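Local coordinates for lipoprotein (Actinomyces odontolyticus, PDB 3UP9) that probably binds methionine as an NlpA-family substrate-binding lipoprotein of an uptake system, and holds a selenomethionine in this crystal, at residues F61-V65 against P66-N70; N49-N53 against D54-D58. All coordinates share one frame; numbering follows the deposited sequence.

Interaction 1. Residues F61-V65 against P66-N70; sequences FYQTV and PYLEN. With MSE (selenomethionine), chain B.
Tyr62 brings its hydroxyl obliquely to Tyr67, OH lying 3.5 Å from Tyr67 CE1, while Gln63 CB sits over the centre of the Tyr62 ring. The Gln63 side chain crosses Tyr67 at about a right angle, amide and ring planes 60° apart, and its OE1 meets the ring edge in plane, 3.2 Å from Tyr67 CD1; Gln63 NE2 is hydrogen-bonded to Asn49 OD1. Thr64 is the N-cap of helix 65-75. With OG1 between the backbone N and the carbonyl carbon (chi1 63°), it accepts a weak bond from Tyr67 N at 3.4 Å, and CG2 is left to approach the ligand carboxylate, 3.3 Å from MSE O. Thr64 O takes Leu68 N at 3.0 Å and Val65 O takes Glu69 N, the first helical turns. Tyr67 lays one ring face against the ligand, methyl CE 3.7 Å above its centre, with selenium 3.4 Å from Tyr67 CB. With an alanine here the selenomethionine methyl would probably lose its aromatic wall, and Gln63 OE1 the ring edge beside it. Tyr62 and Tyr67 rings round SE and CE, Thr64 CG2 at the carboxylate, and polar groups hydrogen-bonded by Glu88, Arg120, Asn174 and Asn202 are consistent with a methionine-like ligand.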
loop_
_atom_site.group_PDB
_atom_site.type_symbol
_atom_site.label_atom_id
_atom_site.label_comp_id
_atom_site.label_asym_id
_atom_site.label_seq_id
_atom_site.Cartn_x
_atom_site.Cartn_y
_atom_site.Cartn_z
ATOM N N PHE A 61 -2.113 2.988 9.814
ATOM C CA PHE A 61 -2.341 1.700 9.185
ATOM C C PHE A 61 -2.539 1.957 7.691
ATOM O O PHE A 61 -3.645 2.249 7.247
ATOM C CB PHE A 61 -3.537 0.954 9.818
ATOM C CG PHE A 61 -3.882 -0.321 9.120
ATOM C CD1 PHE A 61 -2.885 -1.235 8.764
ATOM C CD2 PHE A 61 -5.207 -0.601 8.783
ATOM C CE1 PHE A 61 -3.216 -2.417 8.099
ATOM C CE2 PHE A 61 -5.551 -1.791 8.130
ATOM C CZ PHE A 61 -4.553 -2.694 7.770
ATOM N N TYR A 62 -1.424 1.933 6.948
ATOM C CA TYR A 62 -1.438 2.245 5.517
ATOM C C TYR A 62 -0.228 1.721 4.757
ATOM O O TYR A 62 -0.255 1.739 3.561
ATOM C CB TYR A 62 -1.522 3.764 5.288
ATOM C CG TYR A 62 -0.199 4.493 5.340
ATOM C CD1 TYR A 62 0.413 4.783 6.551
ATOM C CD2 TYR A 62 0.437 4.895 4.189
ATOM C CE1 TYR A 62 1.634 5.447 6.615
ATOM C CE2 TYR A 62 1.644 5.538 4.251
ATOM C CZ TYR A 62 2.257 5.800 5.466
ATOM O OH TYR A 62 3.460 6.470 5.503
ATOM N N GLN A 63 0.833 1.291 5.452
ATOM C CA GLN A 63 2.100 1.055 4.812
ATOM C C GLN A 63 2.588 -0.406 4.912
ATOM O O GLN A 63 2.137 -1.176 5.757
ATOM C CB GLN A 63 3.139 2.048 5.322
ATOM C CG GLN A 63 3.818 1.685 6.605
ATOM C CD GLN A 63 4.528 2.862 7.208
ATOM O OE1 GLN A 63 5.570 3.261 6.713
ATOM N NE2 GLN A 63 3.971 3.420 8.280
ATOM N N THR A 64 3.474 -0.756 3.994
ATOM C CA THR A 64 4.001 -2.076 3.824
ATOM C C THR A 64 5.303 -2.088 4.594
ATOM O O THR A 64 5.889 -1.058 4.869
ATOM C CB THR A 64 4.245 -2.437 2.314
ATOM O OG1 THR A 64 5.249 -1.542 1.734
ATOM C CG2 THR A 64 2.932 -2.361 1.476
ATOM N N VAL A 65 5.750 -3.294 4.920
ATOM C CA VAL A 65 6.964 -3.522 5.682
ATOM C C VAL A 65 8.180 -2.970 4.961
ATOM O O VAL A 65 8.983 -2.308 5.588
ATOM C CB VAL A 65 7.084 -5.006 6.164
ATOM C CG1 VAL A 65 8.555 -5.414 6.450
ATOM C CG2 VAL A 65 6.204 -5.224 7.393
ATOM N N PRO A 66 8.331 -3.219 3.651
ATOM C CA PRO A 66 9.446 -2.609 2.942
ATOM C C PRO A 66 9.458 -1.063 2.859
ATOM O O PRO A 66 10.523 -0.442 2.958
ATOM C CB PRO A 66 9.355 -3.232 1.546
ATOM C CG PRO A 66 8.593 -4.517 1.718
ATOM C CD PRO A 66 7.593 -4.165 2.785
ATOM N N TYR A 67 8.305 -0.445 2.668
ATOM C CA TYR A 67 8.210 0.993 2.682
ATOM C C TYR A 67 8.601 1.539 4.058
ATOM O O TYR A 67 9.343 2.538 4.141
ATOM C CB TYR A 67 6.779 1.411 2.308
ATOM C CG TYR A 67 6.547 2.902 2.378
ATOM C CD1 TYR A 67 6.259 3.526 3.598
ATOM C CD2 TYR A 67 6.602 3.686 1.240
ATOM C CE1 TYR A 67 6.038 4.895 3.665
ATOM C CE2 TYR A 67 6.373 5.052 1.316
ATOM C CZ TYR A 67 6.110 5.660 2.531
ATOM O OH TYR A 67 5.938 7.049 2.627
ATOM N N LEU A 68 8.102 0.903 5.129
ATOM C CA LEU A 68 8.453 1.296 6.506
ATOM C C LEU A 68 9.960 1.226 6.740
ATOM O O LEU A 68 10.538 2.153 7.281
ATOM C CB LEU A 68 7.684 0.460 7.552
ATOM C CG LEU A 68 8.069 0.639 9.049
ATOM C CD1 LEU A 68 7.775 2.067 9.514
ATOM C CD2 LEU A 68 7.302 -0.385 9.903
ATOM N N GLU A 69 10.592 0.139 6.297
ATOM C CA GLU A 69 12.027 -0.052 6.477
ATOM C C GLU A 69 12.804 1.036 5.742
ATOM O O GLU A 69 13.739 1.574 6.271
ATOM C CB GLU A 69 12.457 -1.456 6.019
ATOM C CG GLU A 69 11.977 -2.516 6.986
ATOM C CD GLU A 69 12.013 -3.932 6.487
ATOM O OE1 GLU A 69 12.090 -4.183 5.284
ATOM O OE2 GLU A 69 11.963 -4.819 7.341
ATOM N N ASN A 70 12.410 1.354 4.529
ATOM C CA ASN A 70 12.991 2.477 3.800
ATOM C C ASN A 70 12.798 3.857 4.495
ATOM O O ASN A 70 13.761 4.659 4.503
ATOM C CB ASN A 70 12.480 2.539 2.366
ATOM C CG ASN A 70 13.076 3.700 1.609
ATOM O OD1 ASN A 70 14.181 3.603 1.107
ATOM N ND2 ASN A 70 12.339 4.821 1.530
HETATM N N MSE B 300 -1.449 0.048 0.564
HETATM C CA MSE B 300 -0.176 0.038 -0.189
HETATM C C MSE B 300 0.248 -1.342 -0.628
HETATM O O MSE B 300 -0.014 -2.338 0.098
HETATM O OXT MSE B 300 0.856 -1.420 -1.708
HETATM C CB MSE B 300 0.927 0.626 0.654
HETATM C CG MSE B 300 2.287 0.792 -0.094
HETATM SE SE MSE B 300 3.609 1.526 1.084
HETATM C CE MSE B 300 2.765 3.224 1.724
#

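Interaction 2. Residues N49-N53 against D54-D58; sequences NTALN and DGDLD
Ala51 and Leu57 meet through methyl groups where helix 46-53 ends and the chain folds back beside its last turn. The Leu57 side chain can be followed outward. Its CB points at the helix and lies 4.2 Å from Leu52 CA. CG, set beside the backbone N by a chi1 of -65°, comes within 3.8 Å of Ala51 CB. At the tip, CD1 presses on Ala51 CB at 3.6 Å and also comes near Leu52 N. Leu52 CD1 rests against the carbonyl oxygens of Leu57 and Asp58. Asp54 lies alongside Thr50, both side chains pointing the same way, with the carboxylate OD2 beside the Thr50 methyl CG2.

The backbone supplies the grip. Asp54 N donates to Thr50 O, Asp56 N donates to Ala51 O at 2.8 Å (N-H...O 163°), and Gly55 N gives a weak bond of 3.5 Å to Leu52 O. One water donates to both Leu52 O and Leu57 O, bridging the helix end to the returning chain; a second accepts from Asn53 ND2 and donates to Asp54 OD1. Asn53 OD1 is held by Lys207, and Asp58 forms a salt bridge with Lys212. Gly55 has a positive phi of 96°, at which a side chain would jam against the preceding carbonyl oxygen. Positive phi at this first non-helical residue, with the bonds from Asp56 N to Ala51 O and from Gly55 N to Leu52 O, makes a Schellman motif, accompanied by the apolar contact of Ala51 and Leu57, at the C-terminal end of helix 46-53 before strand 59-64.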
loop_
_atom_site.group_PDB
_atom_site.type_symbol
_atom_site.label_atom_id
_atom_site.label_comp_id
_atom_site.label_asym_id
_atom_site.label_seq_id
_atom_site.Cartn_x
_atom_site.Cartn_y
_atom_site.Cartn_z
ATOM N N ASN A 49 3.052 9.184 8.105
ATOM C CA ASN A 49 4.264 8.904 8.851
ATOM C C ASN A 49 4.747 10.212 9.532
ATOM O O ASN A 49 5.098 10.183 10.716
ATOM C CB ASN A 49 5.334 8.225 7.982
ATOM C CG ASN A 49 5.273 6.679 8.018
ATOM O OD1 ASN A 49 4.493 6.092 8.779
ATOM N ND2 ASN A 49 6.106 6.011 7.164
ATOM N N THR A 50 4.652 11.357 8.831
ATOM C CA THR A 50 4.949 12.656 9.417
ATOM C C THR A 50 4.016 12.934 10.626
ATOM O O THR A 50 4.445 13.322 11.694
ATOM C CB THR A 50 4.843 13.774 8.319
ATOM O OG1 THR A 50 5.883 13.588 7.363
ATOM C CG2 THR A 50 4.957 15.176 8.905
ATOM N N ALA A 51 2.725 12.721 10.449
ATOM C CA ALA A 51 1.768 12.916 11.556
ATOM C C ALA A 51 2.078 11.980 12.722
ATOM O O ALA A 51 2.000 12.435 13.843
ATOM C CB ALA A 51 0.304 12.719 11.092
ATOM N N LEU A 52 2.381 10.692 12.466
ATOM C CA LEU A 52 2.842 9.766 13.559
ATOM C C LEU A 52 4.101 10.303 14.212
ATOM O O LEU A 52 4.179 10.382 15.420
ATOM C CB LEU A 52 3.091 8.330 13.073
ATOM C CG LEU A 52 3.533 7.322 14.111
ATOM C CD1 LEU A 52 2.498 7.339 15.240
ATOM C CD2 LEU A 52 3.739 5.928 13.484
ATOM N N ASN A 53 5.069 10.746 13.413
ATOM C CA ASN A 53 6.300 11.286 13.973
ATOM C C ASN A 53 6.116 12.519 14.843
ATOM O O ASN A 53 6.766 12.625 15.887
ATOM C CB ASN A 53 7.390 11.598 12.932
ATOM C CG ASN A 53 8.789 11.546 13.554
ATOM O OD1 ASN A 53 8.990 10.743 14.461
ATOM N ND2 ASN A 53 9.748 12.354 13.063
ATOM N N ASP A 54 5.267 13.448 14.394
ATOM C CA ASP A 54 5.166 14.775 14.994
ATOM C C ASP A 54 4.215 14.767 16.179
ATOM O O ASP A 54 3.964 15.797 16.772
ATOM C CB ASP A 54 4.601 15.786 13.967
ATOM C CG ASP A 54 5.517 16.019 12.767
ATOM O OD1 ASP A 54 6.707 15.566 12.772
ATOM O OD2 ASP A 54 4.998 16.634 11.784
ATOM N N GLY A 55 3.572 13.649 16.469
ATOM C CA GLY A 55 2.641 13.619 17.588
ATOM C C GLY A 55 1.154 13.835 17.277
ATOM O O GLY A 55 0.417 14.113 18.162
ATOM N N ASP A 56 0.694 13.659 16.051
ATOM C CA ASP A 56 -0.701 13.939 15.717
ATOM C C ASP A 56 -1.603 12.674 15.737
ATOM O O ASP A 56 -2.818 12.789 15.847
ATOM C CB ASP A 56 -0.771 14.636 14.359
ATOM C CG ASP A 56 -0.195 16.034 14.381
ATOM O OD1 ASP A 56 -0.782 16.905 15.057
ATOM O OD2 ASP A 56 0.834 16.269 13.680
ATOM N N LEU A 57 -0.965 11.506 15.601
ATOM C CA LEU A 57 -1.561 10.208 15.501
ATOM C C LEU A 57 -0.913 9.338 16.542
ATOM O O LEU A 57 0.249 9.482 16.885
ATOM C CB LEU A 57 -1.306 9.577 14.114
ATOM C CG LEU A 57 -1.865 10.173 12.850
ATOM C CD1 LEU A 57 -1.216 9.519 11.619
ATOM C CD2 LEU A 57 -3.397 10.129 12.871
ATOM N N ASP A 58 -1.686 8.405 17.039
ATOM C CA ASP A 58 -1.190 7.355 17.927
ATOM C C ASP A 58 -0.610 6.196 17.115
ATOM O O ASP A 58 0.331 5.550 17.560
ATOM C CB ASP A 58 -2.308 6.860 18.845
ATOM C CG ASP A 58 -2.759 7.909 19.875
ATOM O OD1 ASP A 58 -1.881 8.515 20.548
ATOM O OD2 ASP A 58 -3.999 8.094 20.053
HETATM O O HOH W 1 2.750 10.419 17.750
HETATM O O HOH W 2 8.823 14.206 11.244
#

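Overall arrangement
The two contacts follow one another along the chain: interaction 2 ends helix 46-53 and turns the chain into strand 59-64, whose far end passes into helix 65-75 in interaction 1. Their centres are about 15 Å apart, yet they meet through Asn49, whose OD1 is 2.8 Å from Gln63 NE2 in a probable hydrogen bond. The Asn49 side chain also packs against the two pocket tyrosines, its CG 3.1 Å from Tyr62 OH and its ND2 3.7 Å from Tyr67 CE1. Interaction 1 lines the selenomethionine pocket, where Glu88, Arg120, Asn174 and Asn202 add hydrogen bonds to the ligand; the Leu52 side chain of interaction 2 stays about 12 Å from the ligand.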